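Local coordinates for DTDP-4-dehydrorhamnose reductase, rfbD ortholog (PDB 1VL0), which binds NADH and probably reduces dTDP-6-deoxy-L-lyxo-4-hexulose to dTDP-L-rhamnose, at residues 57-61 against 62-66. Sequence-based numbering, arbitrary orientation.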
loop_
_atom_site.group_PDB
_atom_site.type_symbol
_atom_site.label_atom_id
_atom_site.label_comp_id
_atom_site.label_asym_id
_atom_site.label_seq_id
_atom_site.Cartn_x
_atom_site.Cartn_y
_atom_site.Cartn_z
ATOM N N LYS A 57 19.220 -17.782 -0.344
ATOM C CA LYS A 57 20.580 -18.258 -0.148
ATOM C C LYS A 57 21.595 -17.374 -0.854
ATOM O O LYS A 57 22.634 -17.052 -0.314
ATOM C CB LYS A 57 20.704 -19.689 -0.675
ATOM C CG LYS A 57 22.025 -20.360 -0.296
ATOM C CD LYS A 57 22.494 -21.336 -1.358
ATOM C CE LYS A 57 21.790 -22.661 -1.258
ATOM N NZ LYS A 57 22.569 -23.591 -0.391
ATOM N N PHE A 58 21.293 -17.009 -2.082
ATOM C CA PHE A 58 22.180 -16.177 -2.898
ATOM C C PHE A 58 22.430 -14.834 -2.202
ATOM O O PHE A 58 23.570 -14.404 -2.013
ATOM C CB PHE A 58 21.544 -15.954 -4.277
ATOM C CG PHE A 58 22.473 -15.362 -5.286
ATOM C CD1 PHE A 58 22.700 -13.983 -5.309
ATOM C CD2 PHE A 58 23.128 -16.180 -6.223
ATOM C CE1 PHE A 58 23.548 -13.418 -6.242
ATOM C CE2 PHE A 58 23.970 -15.621 -7.165
ATOM C CZ PHE A 58 24.184 -14.242 -7.176
ATOM N N PHE A 59 21.348 -14.173 -1.806
ATOM C CA PHE A 59 21.498 -12.888 -1.099
ATOM C C PHE A 59 22.245 -13.008 0.228
ATOM O O PHE A 59 23.056 -12.161 0.565
ATOM C CB PHE A 59 20.143 -12.278 -0.859
ATOM C CG PHE A 59 19.637 -11.473 -2.030
ATOM C CD1 PHE A 59 19.230 -12.094 -3.194
ATOM C CD2 PHE A 59 19.587 -10.095 -1.968
ATOM C CE1 PHE A 59 18.716 -11.323 -4.276
ATOM C CE2 PHE A 59 19.156 -9.344 -3.049
ATOM C CZ PHE A 59 18.709 -9.966 -4.189
ATOM N N ASN A 60 21.956 -14.057 0.989
ATOM C CA ASN A 60 22.608 -14.245 2.286
ATOM C C ASN A 60 24.111 -14.483 2.133
ATOM O O ASN A 60 24.864 -14.048 2.991
ATOM C CB ASN A 60 21.970 -15.382 3.087
ATOM C CG ASN A 60 20.538 -15.063 3.534
ATOM O OD1 ASN A 60 20.110 -13.919 3.547
ATOM N ND2 ASN A 60 19.808 -16.090 3.923
ATOM N N GLU A 61 24.515 -15.125 1.038
ATOM C CA GLU A 61 25.933 -15.419 0.769
ATOM C C GLU A 61 26.641 -14.236 0.108
ATOM O O GLU A 61 27.743 -13.867 0.531
ATOM C CB GLU A 61 26.074 -16.698 -0.092
ATOM C CG GLU A 61 25.564 -17.943 0.650
ATOM C CD GLU A 61 25.647 -19.278 -0.128
ATOM O OE1 GLU A 61 25.824 -19.287 -1.379
ATOM O OE2 GLU A 61 25.496 -20.333 0.545
ATOM N N LYS A 62 26.013 -13.625 -0.902
ATOM C CA LYS A 62 26.654 -12.553 -1.657
ATOM C C LYS A 62 26.513 -11.170 -1.018
ATOM O O LYS A 62 27.323 -10.282 -1.275
ATOM C CB LYS A 62 26.123 -12.493 -3.093
ATOM C CG LYS A 62 26.880 -13.362 -4.087
ATOM C CD LYS A 62 26.589 -14.825 -3.905
ATOM C CE LYS A 62 27.296 -15.670 -4.984
ATOM N NZ LYS A 62 27.317 -17.120 -4.582
ATOM N N LYS A 63 25.436 -10.964 -0.262
ATOM C CA LYS A 63 25.145 -9.681 0.360
ATOM C C LYS A 63 25.308 -8.443 -0.557
ATOM O O LYS A 63 26.028 -7.494 -0.239
ATOM C CB LYS A 63 25.967 -9.558 1.644
ATOM C CG LYS A 63 25.704 -10.771 2.543
ATOM C CD LYS A 63 25.962 -10.539 4.024
ATOM C CE LYS A 63 27.350 -10.942 4.440
ATOM N NZ LYS A 63 27.719 -12.339 4.051
ATOM N N PRO A 64 24.601 -8.403 -1.676
ATOM C CA PRO A 64 24.664 -7.207 -2.522
ATOM C C PRO A 64 24.152 -5.979 -1.780
ATOM O O PRO A 64 23.472 -6.104 -0.749
ATOM C CB PRO A 64 23.741 -7.557 -3.702
ATOM C CG PRO A 64 22.802 -8.581 -3.144
ATOM C CD PRO A 64 23.647 -9.405 -2.177
ATOM N N ASN A 65 24.497 -4.801 -2.277
ATOM C CA ASN A 65 23.959 -3.550 -1.735
ATOM C C ASN A 65 22.704 -3.098 -2.503
ATOM O O ASN A 65 21.892 -2.334 -1.990
ATOM C CB ASN A 65 25.010 -2.458 -1.842
ATOM C CG ASN A 65 26.217 -2.786 -1.072
ATOM O OD1 ASN A 65 27.245 -3.184 -1.622
ATOM N ND2 ASN A 65 26.063 -2.755 0.230
ATOM N N VAL A 66 22.607 -3.540 -3.756
ATOM C CA VAL A 66 21.506 -3.156 -4.676
ATOM C C VAL A 66 21.269 -4.346 -5.540
ATOM O O VAL A 66 22.238 -5.028 -5.930
ATOM C CB VAL A 66 21.867 -2.029 -5.663
ATOM C CG1 VAL A 66 20.570 -1.520 -6.382
ATOM C CG2 VAL A 66 22.606 -0.906 -4.978
#
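Phe59 and Pro64 make the tightly packed side of this helix ending, where helix 52-62 gives way to the short loop leading into strand 66-69. Pro64 brings its CG against the CD2/CE2 side of the Phe59 ring, 3.7 Å from CE2, the two side chains crossing at about a right angle. Both are buried and both rest on Leu16 of strand 13-18, while Phe59 also reaches Leu97, Ala100 and Val104 of helix 83-104.

The backbone closes the helix with two successive bonds. Lys62 N donates to Phe58 O at 2.8 Å, nearly straight (165°). Lys63 N reaches Phe59 O, also at 2.8 Å, but more bent (143°). Lys63 is the first residue to leave helical geometry, with a positive phi, and the chain then enters strand 66-69.

One turn back, with its CG swung anti to the backbone N (chi1 -168°), Phe58 presents a ring face to the aliphatic chain of Lys62. Bent at chi2, that chain sets CD 4.0 Å above the ring centre in a CH-pi contact and carries NZ to 4.9 Å from the centroid, an off-centre cation-pi approach. Toward solvent the contacts slacken: Glu61 OE1 stays 4.1 Å from Lys62 NZ, too far for a salt bridge, and Lys63 NZ makes a weak hydrogen bond to Asn60 O.

Helix 52-62 is the crossover helix of the beta-alpha-beta unit joining parallel strands 37-42 and 66-69 in the Rossmann-type nucleotide-binding fold, and its end is thus fixed mainly by apolar contacts and backbone bonds, with the lysine ammonium groups probably adding only modest electrostatic stabilisation at the surface.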